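Local coordinates for GTPase activator-like protein (Chaetomium thermophilum, PDB 5HIU) that probably acts, as the whole TSC2 protein, as a GTPase activator, the present chain being its all-helical N-terminal region, at residues A[56-62]-A[85-91]; A[78-83]-A[113-118]; A[102-106]-A[121-125]. One frame throughout, in Å; residues are numbered along the deposited sequence.

Contact 1 of 3, residues A[56-62]-A[85-91]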
ATOM      1  N   ASN A  56      29.624  17.250  22.429  1.00106.95           N
ATOM      2  CA  ASN A  56      30.921  17.499  21.816  1.00103.99           C
ATOM      3  C   ASN A  56      30.924  17.305  20.292  1.00 99.07           C
ATOM      4  O   ASN A  56      30.129  16.513  19.754  1.00 94.27           O
ATOM      5  CB  ASN A  56      31.989  16.661  22.513  1.00102.27           C
ATOM      6  CG  ASN A  56      32.247  17.144  23.928  1.00110.90           C
ATOM      7  OD1 ASN A  56      31.313  17.544  24.636  1.00115.98           O
ATOM      8  ND2 ASN A  56      33.509  17.131  24.345  1.00108.83           N
ATOM      9  N   PRO A  57      31.814  18.040  19.596  1.00 95.62           N
ATOM     10  CA  PRO A  57      31.827  18.115  18.140  1.00 94.33           C
ATOM     11  C   PRO A  57      32.309  16.835  17.473  1.00 91.88           C
ATOM     12  O   PRO A  57      33.444  16.396  17.671  1.00 94.71           O
ATOM     13  CB  PRO A  57      32.804  19.247  17.854  1.00 96.22           C
ATOM     14  CG  PRO A  57      33.749  19.204  18.994  1.00101.17           C
ATOM     15  CD  PRO A  57      32.949  18.771  20.184  1.00 99.53           C
ATOM     16  N   VAL A  58      31.446  16.262  16.655  1.00 87.77           N
ATOM     17  CA  VAL A  58      31.760  15.014  15.991  1.00 84.51           C
ATOM     18  C   VAL A  58      32.412  15.245  14.627  1.00 80.78           C
ATOM     19  O   VAL A  58      32.846  14.301  13.986  1.00 76.19           O
ATOM     20  CB  VAL A  58      30.494  14.132  15.859  1.00 85.07           C
ATOM     21  CG1 VAL A  58      29.758  14.063  17.201  1.00 87.21           C
ATOM     22  CG2 VAL A  58      29.570  14.620  14.741  1.00 83.21           C
ATOM     23  N   HIS A  59      32.504  16.495  14.190  1.00 82.16           N
ATOM     24  CA  HIS A  59      32.886  16.775  12.810  1.00 88.44           C
ATOM     25  C   HIS A  59      34.242  16.213  12.372  1.00 84.53           C
ATOM     26  O   HIS A  59      34.345  15.624  11.297  1.00 82.42           O
ATOM     27  CB  HIS A  59      32.875  18.273  12.547  1.00 98.92           C
ATOM     28  CG  HIS A  59      32.918  18.620  11.094  1.00111.11           C
ATOM     29  ND1 HIS A  59      32.138  17.979  10.155  1.00115.34           N
ATOM     30  CD2 HIS A  59      33.627  19.555  10.420  1.00123.37           C
ATOM     31  CE1 HIS A  59      32.363  18.505   8.966  1.00119.39           C
ATOM     32  NE2 HIS A  59      33.260  19.466   9.099  1.00126.46           N
ATOM     33  N   ALA A  60      35.280  16.420  13.177  1.00 83.63           N
ATOM     34  CA  ALA A  60      36.623  15.952  12.814  1.00 83.62           C
ATOM     35  C   ALA A  60      36.736  14.434  13.003  1.00 78.43           C
ATOM     36  O   ALA A  60      37.448  13.744  12.267  1.00 79.69           O
ATOM     37  CB  ALA A  60      37.669  16.682  13.631  1.00 85.59           C
ATOM     38  N   ILE A  61      36.004  13.929  13.988  1.00 74.22           N
ATOM     39  CA  ILE A  61      35.832  12.497  14.171  1.00 71.49           C
ATOM     40  C   ILE A  61      35.199  11.882  12.910  1.00 70.47           C
ATOM     41  O   ILE A  61      35.591  10.808  12.471  1.00 72.87           O
ATOM     42  CB  ILE A  61      34.981  12.200  15.428  1.00 70.40           C
ATOM     43  CG1 ILE A  61      35.721  12.620  16.704  1.00 75.07           C
ATOM     44  CG2 ILE A  61      34.641  10.724  15.515  1.00 71.16           C
ATOM     45  CD1 ILE A  61      34.840  12.754  17.930  1.00 77.55           C
ATOM     46  N   TRP A  62      34.213  12.559  12.328  1.00 69.24           N
ATOM     47  CA  TRP A  62      33.568  12.041  11.141  1.00 63.84           C
ATOM     48  C   TRP A  62      34.609  11.858  10.061  1.00 64.69           C
ATOM     49  O   TRP A  62      34.707  10.792   9.464  1.00 63.03           O
ATOM     50  CB  TRP A  62      32.471  12.982  10.648  1.00 62.93           C
ATOM     51  CG  TRP A  62      31.770  12.456   9.442  1.00 64.96           C
ATOM     52  CD1 TRP A  62      32.125  12.644   8.133  1.00 68.07           C
ATOM     53  CD2 TRP A  62      30.596  11.635   9.425  1.00 64.59           C
ATOM     54  NE1 TRP A  62      31.237  11.993   7.303  1.00 71.49           N
ATOM     55  CE2 TRP A  62      30.298  11.354   8.073  1.00 65.68           C
ATOM     56  CE3 TRP A  62      29.764  11.113  10.423  1.00 64.71           C
ATOM     57  CZ2 TRP A  62      29.202  10.582   7.695  1.00 62.54           C
ATOM     58  CZ3 TRP A  62      28.672  10.334  10.043  1.00 64.92           C
ATOM     59  CH2 TRP A  62      28.398  10.091   8.684  1.00 63.64           C
ATOM     60  N   LEU A  85      29.978   6.324  13.180  1.00 62.03           N
ATOM     61  CA  LEU A  85      29.316   7.341  12.355  1.00 61.27           C
ATOM     62  C   LEU A  85      27.851   7.503  12.780  1.00 57.28           C
ATOM     63  O   LEU A  85      27.313   8.608  12.834  1.00 60.28           O
ATOM     64  CB  LEU A  85      29.418   6.988  10.866  1.00 58.31           C
ATOM     65  CG  LEU A  85      30.805   7.014  10.204  1.00 62.70           C
ATOM     66  CD1 LEU A  85      30.692   6.684   8.720  1.00 58.89           C
ATOM     67  CD2 LEU A  85      31.523   8.353  10.361  1.00 64.28           C
ATOM     68  N   ILE A  86      27.232   6.386  13.099  1.00 53.80           N
ATOM     69  CA  ILE A  86      25.862   6.352  13.567  1.00 56.63           C
ATOM     70  C   ILE A  86      25.710   7.180  14.830  1.00 62.71           C
ATOM     71  O   ILE A  86      24.754   7.954  14.966  1.00 66.34           O
ATOM     72  CB  ILE A  86      25.434   4.892  13.804  1.00 53.14           C
ATOM     73  CG1 ILE A  86      25.023   4.286  12.476  1.00 47.45           C
ATOM     74  CG2 ILE A  86      24.286   4.791  14.786  1.00 55.23           C
ATOM     75  CD1 ILE A  86      25.111   2.797  12.452  1.00 48.05           C
ATOM     76  N   GLU A  87      26.652   7.031  15.752  1.00 62.15           N
ATOM     77  CA  GLU A  87      26.611   7.838  16.965  1.00 67.03           C
ATOM     78  C   GLU A  87      26.860   9.295  16.646  1.00 68.02           C
ATOM     79  O   GLU A  87      26.267  10.152  17.278  1.00 76.68           O
ATOM     80  CB  GLU A  87      27.599   7.339  18.029  1.00 71.59           C
ATOM     81  CG  GLU A  87      27.191   6.028  18.679  1.00 73.35           C
ATOM     82  CD  GLU A  87      25.767   6.055  19.210  1.00 79.39           C
ATOM     83  OE1 GLU A  87      25.537   6.727  20.234  1.00 90.61           O
ATOM     84  OE2 GLU A  87      24.874   5.411  18.603  1.00 75.39           O
ATOM     85  N   CYS A  88      27.715   9.575  15.663  1.00 66.13           N
ATOM     86  CA  CYS A  88      28.028  10.955  15.292  1.00 67.03           C
ATOM     87  C   CYS A  88      26.833  11.713  14.699  1.00 66.50           C
ATOM     88  O   CYS A  88      26.586  12.856  15.059  1.00 67.24           O
ATOM     89  CB  CYS A  88      29.223  11.006  14.337  1.00 68.81           C
ATOM     90  SG  CYS A  88      30.785  10.538  15.126  1.00 72.59           S
ATOM     91  N   VAL A  89      26.089  11.094  13.795  1.00 63.96           N
ATOM     92  CA  VAL A  89      24.992  11.810  13.155  1.00 63.68           C
ATOM     93  C   VAL A  89      23.943  12.267  14.158  1.00 67.93           C
ATOM     94  O   VAL A  89      23.249  13.222  13.896  1.00 75.66           O
ATOM     95  CB  VAL A  89      24.322  11.010  12.030  1.00 63.24           C
ATOM     96  CG1 VAL A  89      25.286  10.828  10.876  1.00 63.05           C
ATOM     97  CG2 VAL A  89      23.810   9.661  12.519  1.00 63.27           C
ATOM     98  N   LYS A  90      23.840  11.594  15.304  1.00 74.17           N
ATOM     99  CA  LYS A  90      22.888  11.959  16.362  1.00 73.96           C
ATOM    100  C   LYS A  90      23.140  13.361  16.914  1.00 76.42           C
ATOM    101  O   LYS A  90      22.203  14.049  17.295  1.00 88.68           O
ATOM    102  CB  LYS A  90      22.902  10.917  17.488  1.00 73.89           C
ATOM    103  CG  LYS A  90      22.281   9.590  17.075  1.00 74.91           C
ATOM    104  CD  LYS A  90      22.695   8.425  17.960  1.00 79.89           C
ATOM    105  CE  LYS A  90      22.054   7.138  17.441  1.00 84.43           C
ATOM    106  NZ  LYS A  90      22.279   5.901  18.251  1.00 84.63           N
ATOM    107  N   TYR A  91      24.393  13.786  16.921  1.00 75.23           N
ATOM    108  CA  TYR A  91      24.783  15.138  17.333  1.00 82.91           C
ATOM    109  C   TYR A  91      23.758  16.171  16.873  1.00 88.67           C
ATOM    110  O   TYR A  91      23.471  16.263  15.677  1.00 87.60           O
ATOM    111  CB  TYR A  91      26.142  15.463  16.729  1.00 82.16           C
ATOM    112  CG  TYR A  91      26.748  16.794  17.091  1.00 89.73           C
ATOM    113  CD1 TYR A  91      27.319  17.004  18.339  1.00 93.79           C
ATOM    114  CD2 TYR A  91      26.813  17.829  16.160  1.00 95.37           C
ATOM    115  CE1 TYR A  91      27.906  18.214  18.665  1.00 95.62           C
ATOM    116  CE2 TYR A  91      27.399  19.041  16.475  1.00 97.50           C
ATOM    117  CZ  TYR A  91      27.949  19.223  17.730  1.00 98.88           C
ATOM    118  OH  TYR A  91      28.535  20.423  18.046  1.00104.78           O
TER
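The indole of Trp62 carries Leu85 on one face: Leu85 CD2 stands 3.5 Å from the centroid of the six-membered ring and 20° off its normal, a CH-pi contact whose closest pair is Trp62 CE3 to Leu85 CD2 at 3.3 Å. At the ring edge Cys88 CB approaches Trp62 CE3 to 4.0 Å, and Val89 CG1 lies 3.5 Å from Trp62 CZ3. The chain directions oppose each other, since Val58 pairs with Cys88 (CA atoms 5.6 Å apart) and Trp62 with Leu85 (6.5 Å). Val58 fits between Cys88 and Tyr91, with Val58 CG2 3.7 Å from Cys88 CB and Val58 CG1 3.9 Å from Tyr91 CB; Ile61 CG2 adds a 3.9 Å contact to Cys88 SG. Beyond the helical part, the Tyr91 ring reaches the loop before helix 59-65, where Tyr91 CE1 is 3.0 Å from Asn56 O. Tyr102 of helix 96-107 also meets the indole, and Leu46 and Val50 of helix 36-52 touch Ile61. With 445 Å² buried and neither a hydrogen bond nor a salt bridge between the segments, the join rests mainly on apolar side-chain packing, as expected of a helical core.

Contact 2 of 3, residues A[78-83]-A[113-118]; sequences RQASWE and KDFCYQ
Both segments are helical: 78-83 is a continuous part of helix 75-89, whereas 113-118 passes from a 3-10 turn at Lys113 and Asp114 into the helix that starts at Phe115. They run in the same sense, as the register demonstrates: Gln79 faces Asp114 with CA atoms 7.6 Å apart, and Trp82 faces Tyr117 at 6.3 Å. Trp82 (chi1 -85°, chi2 118°) and Tyr117 (chi1 -73°, chi2 -67°) form the centre. Their ring planes are within 4° of parallel, but the Trp82 five-membered ring and the Tyr117 ring are slid to 5.0 Å between centroids and barely overlap. Each beta carbon instead covers the other's ring: Tyr117 CB is 3.8 Å from the Trp82 five-membered centroid, and Trp82 CB is 4.0 Å from the Tyr117 centroid. Gln118 CG rests 3.6 Å from Trp82 CH2, its NE2 hydrogen-bonded to Leu106 O.

Asp114, m in chi1 with chi2 near -5°, gathers the donors. Its OD2 accepts Trp82 NE1 at 2.8 Å and Arg78 NE at 2.9 Å, while Arg78 NH2 reaches Asp114 OD1 at 3.3 Å. Arg78 is m, t, m through chi3, which turns the guanidinium edge to this salt bridge; Asp75 also pairs with Arg78 NH2 and with Lys113 NZ. Gln79 CG lies 3.7 Å from Tyr117 CE2, and Tyr117 OH makes a weak 3.4 Å hydrogen bond to Glu83 OE2. Similarly directed helices, two apart in the chain and packed side by side, are characteristic of an alpha-solenoid.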
ATOM      1  N   ARG A  78      34.824  -1.710   8.657  1.00 62.16           N
ATOM      2  CA  ARG A  78      33.686  -0.978   8.139  1.00 60.80           C
ATOM      3  C   ARG A  78      32.708  -0.893   9.276  1.00 59.79           C
ATOM      4  O   ARG A  78      32.196   0.167   9.578  1.00 56.28           O
ATOM      5  CB  ARG A  78      33.049  -1.674   6.929  1.00 62.25           C
ATOM      6  CG  ARG A  78      33.946  -1.754   5.705  1.00 63.43           C
ATOM      7  CD  ARG A  78      33.187  -2.137   4.450  1.00 61.89           C
ATOM      8  NE  ARG A  78      32.216  -3.204   4.679  1.00 60.27           N
ATOM      9  CZ  ARG A  78      32.499  -4.495   4.806  1.00 62.93           C
ATOM     10  NH1 ARG A  78      33.755  -4.930   4.766  1.00 67.66           N
ATOM     11  NH2 ARG A  78      31.510  -5.363   5.012  1.00 63.91           N
ATOM     12  N   GLN A  79      32.484  -2.029   9.919  1.00 60.71           N
ATOM     13  CA  GLN A  79      31.503  -2.127  10.974  1.00 59.95           C
ATOM     14  C   GLN A  79      31.788  -1.176  12.114  1.00 57.90           C
ATOM     15  O   GLN A  79      30.923  -0.385  12.481  1.00 57.66           O
ATOM     16  CB  GLN A  79      31.373  -3.579  11.463  1.00 63.40           C
ATOM     17  CG  GLN A  79      30.482  -4.378  10.516  1.00 65.99           C
ATOM     18  CD  GLN A  79      30.465  -5.870  10.756  1.00 68.75           C
ATOM     19  OE1 GLN A  79      30.419  -6.338  11.893  1.00 73.87           O
ATOM     20  NE2 GLN A  79      30.471  -6.629   9.675  1.00 69.68           N
ATOM     21  N   ALA A  80      32.990  -1.231  12.666  1.00 59.59           N
ATOM     22  CA  ALA A  80      33.325  -0.377  13.813  1.00 61.37           C
ATOM     23  C   ALA A  80      33.238   1.116  13.452  1.00 59.25           C
ATOM     24  O   ALA A  80      32.993   1.955  14.313  1.00 57.78           O
ATOM     25  CB  ALA A  80      34.710  -0.720  14.360  1.00 59.67           C
ATOM     26  N   SER A  81      33.447   1.427  12.177  1.00 57.78           N
ATOM     27  CA  SER A  81      33.319   2.791  11.675  1.00 56.53           C
ATOM     28  C   SER A  81      31.857   3.211  11.539  1.00 53.38           C
ATOM     29  O   SER A  81      31.489   4.317  11.917  1.00 56.08           O
ATOM     30  CB  SER A  81      34.054   2.911  10.332  1.00 57.41           C
ATOM     31  OG  SER A  81      34.064   4.242   9.843  1.00 61.72           O
ATOM     32  N   TRP A  82      31.026   2.336  10.985  1.00 52.33           N
ATOM     33  CA  TRP A  82      29.595   2.615  10.854  1.00 51.81           C
ATOM     34  C   TRP A  82      28.976   2.934  12.185  1.00 50.12           C
ATOM     35  O   TRP A  82      28.144   3.815  12.308  1.00 49.53           O
ATOM     36  CB  TRP A  82      28.852   1.414  10.307  1.00 50.58           C
ATOM     37  CG  TRP A  82      28.848   1.294   8.872  1.00 46.28           C
ATOM     38  CD1 TRP A  82      29.379   0.284   8.148  1.00 49.24           C
ATOM     39  CD2 TRP A  82      28.251   2.179   7.953  1.00 49.03           C
ATOM     40  NE1 TRP A  82      29.159   0.484   6.818  1.00 51.40           N
ATOM     41  CE2 TRP A  82      28.468   1.653   6.667  1.00 52.11           C
ATOM     42  CE3 TRP A  82      27.568   3.385   8.079  1.00 52.21           C
ATOM     43  CZ2 TRP A  82      28.018   2.285   5.515  1.00 52.23           C
ATOM     44  CZ3 TRP A  82      27.124   4.016   6.931  1.00 52.40           C
ATOM     45  CH2 TRP A  82      27.353   3.462   5.667  1.00 53.27           C
ATOM     46  N   GLU A  83      29.378   2.184  13.184  1.00 51.96           N
ATOM     47  CA  GLU A  83      28.844   2.372  14.516  1.00 57.55           C
ATOM     48  C   GLU A  83      29.264   3.690  15.116  1.00 59.49           C
ATOM     49  O   GLU A  83      28.528   4.284  15.910  1.00 62.60           O
ATOM     50  CB  GLU A  83      29.270   1.223  15.392  1.00 59.97           C
ATOM     51  CG  GLU A  83      28.703  -0.069  14.861  1.00 64.14           C
ATOM     52  CD  GLU A  83      29.071  -1.247  15.695  1.00 68.06           C
ATOM     53  OE1 GLU A  83      30.278  -1.392  16.032  1.00 65.05           O
ATOM     54  OE2 GLU A  83      28.126  -2.019  15.974  1.00 74.13           O
ATOM     55  N   LYS A 113      26.537  -5.942   2.572  1.00 67.89           N
ATOM     56  CA  LYS A 113      26.379  -6.426   3.940  1.00 64.79           C
ATOM     57  C   LYS A 113      26.113  -5.314   4.952  1.00 59.57           C
ATOM     58  O   LYS A 113      25.630  -5.588   6.038  1.00 61.87           O
ATOM     59  CB  LYS A 113      27.631  -7.180   4.374  1.00 68.06           C
ATOM     60  CG  LYS A 113      27.959  -8.394   3.527  1.00 71.69           C
ATOM     61  CD  LYS A 113      29.348  -8.919   3.863  1.00 74.84           C
ATOM     62  CE  LYS A 113      29.440  -9.373   5.315  1.00 75.66           C
ATOM     63  NZ  LYS A 113      30.498 -10.413   5.502  1.00 80.43           N
ATOM     64  N   ASP A 114      26.423  -4.068   4.596  1.00 58.21           N
ATOM     65  CA  ASP A 114      26.286  -2.929   5.501  1.00 54.40           C
ATOM     66  C   ASP A 114      24.957  -2.175   5.383  1.00 53.94           C
ATOM     67  O   ASP A 114      24.766  -1.154   6.026  1.00 60.34           O
ATOM     68  CB  ASP A 114      27.430  -1.942   5.268  1.00 54.97           C
ATOM     69  CG  ASP A 114      28.787  -2.530   5.562  1.00 57.04           C
ATOM     70  OD1 ASP A 114      28.876  -3.680   6.031  1.00 61.46           O
ATOM     71  OD2 ASP A 114      29.780  -1.826   5.315  1.00 58.39           O
ATOM     72  N   PHE A 115      24.021  -2.652   4.589  1.00 54.17           N
ATOM     73  CA  PHE A 115      22.801  -1.883   4.406  1.00 55.72           C
ATOM     74  C   PHE A 115      22.087  -1.553   5.738  1.00 49.40           C
ATOM     75  O   PHE A 115      21.510  -0.480   5.888  1.00 51.76           O
ATOM     76  CB  PHE A 115      21.871  -2.622   3.438  1.00 58.58           C
ATOM     77  CG  PHE A 115      20.643  -1.845   3.054  1.00 62.90           C
ATOM     78  CD1 PHE A 115      20.736  -0.740   2.227  1.00 64.30           C
ATOM     79  CD2 PHE A 115      19.393  -2.230   3.513  1.00 68.96           C
ATOM     80  CE1 PHE A 115      19.609  -0.036   1.857  1.00 67.57           C
ATOM     81  CE2 PHE A 115      18.263  -1.536   3.141  1.00 69.22           C
ATOM     82  CZ  PHE A 115      18.370  -0.429   2.318  1.00 68.44           C
ATOM     83  N   CYS A 116      22.123  -2.463   6.698  1.00 48.60           N
ATOM     84  CA  CYS A 116      21.435  -2.237   7.962  1.00 48.26           C
ATOM     85  C   CYS A 116      21.999  -0.964   8.594  1.00 52.71           C
ATOM     86  O   CYS A 116      21.249  -0.085   9.012  1.00 57.19           O
ATOM     87  CB  CYS A 116      21.536  -3.452   8.889  1.00 47.13           C
ATOM     88  SG  CYS A 116      23.221  -3.951   9.335  1.00 56.19           S
ATOM     89  N   TYR A 117      23.323  -0.832   8.585  1.00 52.97           N
ATOM     90  CA  TYR A 117      23.975   0.350   9.109  1.00 50.02           C
ATOM     91  C   TYR A 117      23.590   1.646   8.374  1.00 51.48           C
ATOM     92  O   TYR A 117      23.356   2.687   9.012  1.00 51.07           O
ATOM     93  CB  TYR A 117      25.484   0.145   9.057  1.00 55.95           C
ATOM     94  CG  TYR A 117      26.013  -0.839  10.086  1.00 58.43           C
ATOM     95  CD1 TYR A 117      25.953  -0.544  11.442  1.00 55.62           C
ATOM     96  CD2 TYR A 117      26.598  -2.040   9.706  1.00 61.38           C
ATOM     97  CE1 TYR A 117      26.431  -1.418  12.387  1.00 56.37           C
ATOM     98  CE2 TYR A 117      27.099  -2.927  10.661  1.00 63.27           C
ATOM     99  CZ  TYR A 117      27.014  -2.601  11.998  1.00 59.51           C
ATOM    100  OH  TYR A 117      27.497  -3.451  12.968  1.00 65.76           O
ATOM    101  N   GLN A 118      23.521   1.590   7.045  1.00 48.74           N
ATOM    102  CA  GLN A 118      23.127   2.760   6.259  1.00 50.83           C
ATOM    103  C   GLN A 118      21.726   3.245   6.627  1.00 52.14           C
ATOM    104  O   GLN A 118      21.519   4.431   6.868  1.00 56.65           O
ATOM    105  CB  GLN A 118      23.101   2.435   4.784  1.00 51.00           C
ATOM    106  CG  GLN A 118      24.381   1.906   4.230  1.00 54.16           C
ATOM    107  CD  GLN A 118      24.401   2.078   2.753  1.00 50.70           C
ATOM    108  OE1 GLN A 118      24.021   1.178   2.025  1.00 50.75           O
ATOM    109  NE2 GLN A 118      24.783   3.254   2.304  1.00 53.03           N
TER

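Contact 3 of 3, residues A[102-106]-A[121-125]; sequences YFHTL and ALEQL
Two helical segments run almost antiparallel, their axes at 168° and 10.5 Å apart at closest approach. Leu106 is set opposite Ala121 (CA atoms 6.8 Å apart) and Phe103 opposite Leu122 (7.2 Å). The main bump is Leu106, with chi1 81° and chi2 84°, which enters the hollow lined by Ala121, Leu122 and Leu125: Leu106 CD2 is 3.9 Å from Ala121 CB and 3.7 Å from Leu125 CD2, and Leu106 CD1 is 3.9 Å from Leu122 CB. The small Ala121 leaves room for it. In return Leu125 (t, p) projects among Tyr102, Phe103 and Leu106, placing CD1 4.1 Å from Tyr102 CB and CD2 3.9 Å from Phe103 CB. Leu122, also t, p, sets its CD1 3.8 Å from Phe103 CD1, at the edge of the phenyl ring. Phe135 stacks on Phe103, and helix 139-163 closes over Leu122. The side-chain contacts that make up the 268 Å² interface are apolar, the packing of an antiparallel helical hairpin, the building unit of an alpha-solenoid.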
ATOM      1  N   TYR A 102      27.439  14.247   5.737  1.00 67.38           N
ATOM      2  CA  TYR A 102      27.103  12.997   6.355  1.00 63.92           C
ATOM      3  C   TYR A 102      26.185  12.184   5.434  1.00 63.16           C
ATOM      4  O   TYR A 102      26.429  11.007   5.173  1.00 68.48           O
ATOM      5  CB  TYR A 102      26.479  13.247   7.725  1.00 65.01           C
ATOM      6  CG  TYR A 102      27.354  14.070   8.677  1.00 67.15           C
ATOM      7  CD1 TYR A 102      28.728  14.181   8.498  1.00 68.15           C
ATOM      8  CD2 TYR A 102      26.794  14.719   9.767  1.00 68.10           C
ATOM      9  CE1 TYR A 102      29.498  14.934   9.362  1.00 70.49           C
ATOM     10  CE2 TYR A 102      27.557  15.459  10.635  1.00 66.90           C
ATOM     11  CZ  TYR A 102      28.903  15.559  10.428  1.00 70.48           C
ATOM     12  OH  TYR A 102      29.653  16.291  11.296  1.00 74.73           O
ATOM     13  N   PHE A 103      25.160  12.810   4.889  1.00 64.45           N
ATOM     14  CA  PHE A 103      24.258  12.081   4.003  1.00 63.70           C
ATOM     15  C   PHE A 103      25.008  11.423   2.825  1.00 61.06           C
ATOM     16  O   PHE A 103      24.776  10.280   2.496  1.00 56.19           O
ATOM     17  CB  PHE A 103      23.153  13.010   3.514  1.00 61.99           C
ATOM     18  CG  PHE A 103      22.272  12.405   2.478  1.00 62.54           C
ATOM     19  CD1 PHE A 103      21.156  11.667   2.843  1.00 62.81           C
ATOM     20  CD2 PHE A 103      22.540  12.587   1.128  1.00 62.43           C
ATOM     21  CE1 PHE A 103      20.322  11.115   1.880  1.00 60.68           C
ATOM     22  CE2 PHE A 103      21.712  12.035   0.165  1.00 62.66           C
ATOM     23  CZ  PHE A 103      20.602  11.301   0.537  1.00 60.65           C
ATOM     24  N   HIS A 104      25.913  12.136   2.187  1.00 64.56           N
ATOM     25  CA  HIS A 104      26.583  11.569   1.025  1.00 65.15           C
ATOM     26  C   HIS A 104      27.584  10.499   1.389  1.00 66.29           C
ATOM     27  O   HIS A 104      27.769   9.544   0.629  1.00 67.19           O
ATOM     28  CB  HIS A 104      27.208  12.672   0.211  1.00 68.00           C
ATOM     29  CG  HIS A 104      26.182  13.547  -0.426  1.00 71.13           C
ATOM     30  ND1 HIS A 104      25.951  14.847  -0.024  1.00 75.44           N
ATOM     31  CD2 HIS A 104      25.282  13.288  -1.400  1.00 72.59           C
ATOM     32  CE1 HIS A 104      24.970  15.360  -0.742  1.00 80.01           C
ATOM     33  NE2 HIS A 104      24.547  14.434  -1.587  1.00 82.94           N
ATOM     34  N   THR A 105      28.209  10.647   2.555  1.00 63.29           N
ATOM     35  CA  THR A 105      29.069   9.615   3.098  1.00 62.16           C
ATOM     36  C   THR A 105      28.260   8.342   3.385  1.00 61.32           C
ATOM     37  O   THR A 105      28.635   7.247   2.967  1.00 62.08           O
ATOM     38  CB  THR A 105      29.715  10.092   4.411  1.00 61.15           C
ATOM     39  OG1 THR A 105      30.533  11.227   4.167  1.00 62.59           O
ATOM     40  CG2 THR A 105      30.550   9.002   5.065  1.00 58.12           C
ATOM     41  N   LEU A 106      27.155   8.484   4.106  1.00 58.04           N
ATOM     42  CA  LEU A 106      26.418   7.310   4.534  1.00 59.71           C
ATOM     43  C   LEU A 106      25.593   6.638   3.434  1.00 56.45           C
ATOM     44  O   LEU A 106      25.298   5.465   3.550  1.00 57.36           O
ATOM     45  CB  LEU A 106      25.538   7.638   5.734  1.00 62.73           C
ATOM     46  CG  LEU A 106      24.192   8.320   5.472  1.00 68.62           C
ATOM     47  CD1 LEU A 106      23.067   7.343   5.108  1.00 69.18           C
ATOM     48  CD2 LEU A 106      23.801   9.134   6.703  1.00 70.16           C
ATOM     49  N   ALA A 121      21.792   4.701   9.999  1.00 51.17           N
ATOM     50  CA  ALA A 121      22.433   5.990   9.906  1.00 51.38           C
ATOM     51  C   ALA A 121      21.448   6.997   9.389  1.00 53.05           C
ATOM     52  O   ALA A 121      21.244   8.059   9.996  1.00 55.30           O
ATOM     53  CB  ALA A 121      23.634   5.933   8.988  1.00 55.14           C
ATOM     54  N   LEU A 122      20.823   6.676   8.269  1.00 48.52           N
ATOM     55  CA  LEU A 122      19.929   7.645   7.664  1.00 52.61           C
ATOM     56  C   LEU A 122      18.776   7.961   8.622  1.00 54.54           C
ATOM     57  O   LEU A 122      18.445   9.115   8.859  1.00 53.74           O
ATOM     58  CB  LEU A 122      19.414   7.144   6.328  1.00 50.06           C
ATOM     59  CG  LEU A 122      18.571   8.162   5.561  1.00 53.43           C
ATOM     60  CD1 LEU A 122      19.315   9.476   5.344  1.00 56.52           C
ATOM     61  CD2 LEU A 122      18.170   7.583   4.223  1.00 54.78           C
ATOM     62  N   GLU A 123      18.201   6.912   9.192  1.00 55.91           N
ATOM     63  CA  GLU A 123      17.135   7.044  10.153  1.00 56.89           C
ATOM     64  C   GLU A 123      17.544   7.985  11.278  1.00 62.80           C
ATOM     65  O   GLU A 123      16.769   8.872  11.638  1.00 69.96           O
ATOM     66  CB  GLU A 123      16.772   5.657  10.676  1.00 59.79           C
ATOM     67  CG  GLU A 123      15.978   5.607  11.965  1.00 68.54           C
ATOM     68  CD  GLU A 123      15.829   4.179  12.459  1.00 69.70           C
ATOM     69  OE1 GLU A 123      15.184   3.400  11.739  1.00 60.19           O
ATOM     70  OE2 GLU A 123      16.374   3.834  13.540  1.00 73.76           O
ATOM     71  N   GLN A 124      18.757   7.807  11.813  1.00 58.37           N
ATOM     72  CA  GLN A 124      19.252   8.649  12.895  1.00 54.72           C
ATOM     73  C   GLN A 124      19.616  10.026  12.430  1.00 56.99           C
ATOM     74  O   GLN A 124      19.416  10.976  13.157  1.00 61.97           O
ATOM     75  CB  GLN A 124      20.464   8.033  13.566  1.00 57.66           C
ATOM     76  CG  GLN A 124      20.151   6.741  14.296  1.00 60.07           C
ATOM     77  CD  GLN A 124      19.066   6.895  15.358  1.00 63.84           C
ATOM     78  OE1 GLN A 124      19.154   7.752  16.247  1.00 59.93           O
ATOM     79  NE2 GLN A 124      18.035   6.049  15.271  1.00 68.12           N
ATOM     80  N   LEU A 125      20.162  10.144  11.227  1.00 61.16           N
ATOM     81  CA  LEU A 125      20.497  11.451  10.670  1.00 59.33           C
ATOM     82  C   LEU A 125      19.241  12.296  10.560  1.00 63.71           C
ATOM     83  O   LEU A 125      19.239  13.481  10.907  1.00 68.45           O
ATOM     84  CB  LEU A 125      21.147  11.314   9.288  1.00 57.72           C
ATOM     85  CG  LEU A 125      21.638  12.603   8.629  1.00 59.37           C
ATOM     86  CD1 LEU A 125      22.735  13.216   9.479  1.00 61.02           C
ATOM     87  CD2 LEU A 125      22.125  12.419   7.192  1.00 57.63           C
TER

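In the fold
All three contacts lie toward the N-terminal end of the chain, 26 to 36 Å from its centre. Contacts 1 and 2 share helix 75-89 and have centres 15 Å apart; contacts 2 and 3 share helix 115-126, and contact 3 is 11 Å from each of the others. In sequence, contact 1 closes before contact 3 opens, whereas the segments of contact 2 alternate with those of both. Bridges tie them together: Ile86 packs on Tyr117, and His59 ND1 lies 3.2 Å from Tyr102 OH, a probable hydrogen bond. Helices 59-65, 75-89, 96-107 and 115-126 thus pack as one contiguous group at the N-terminal end of this all-helical part of TSC2.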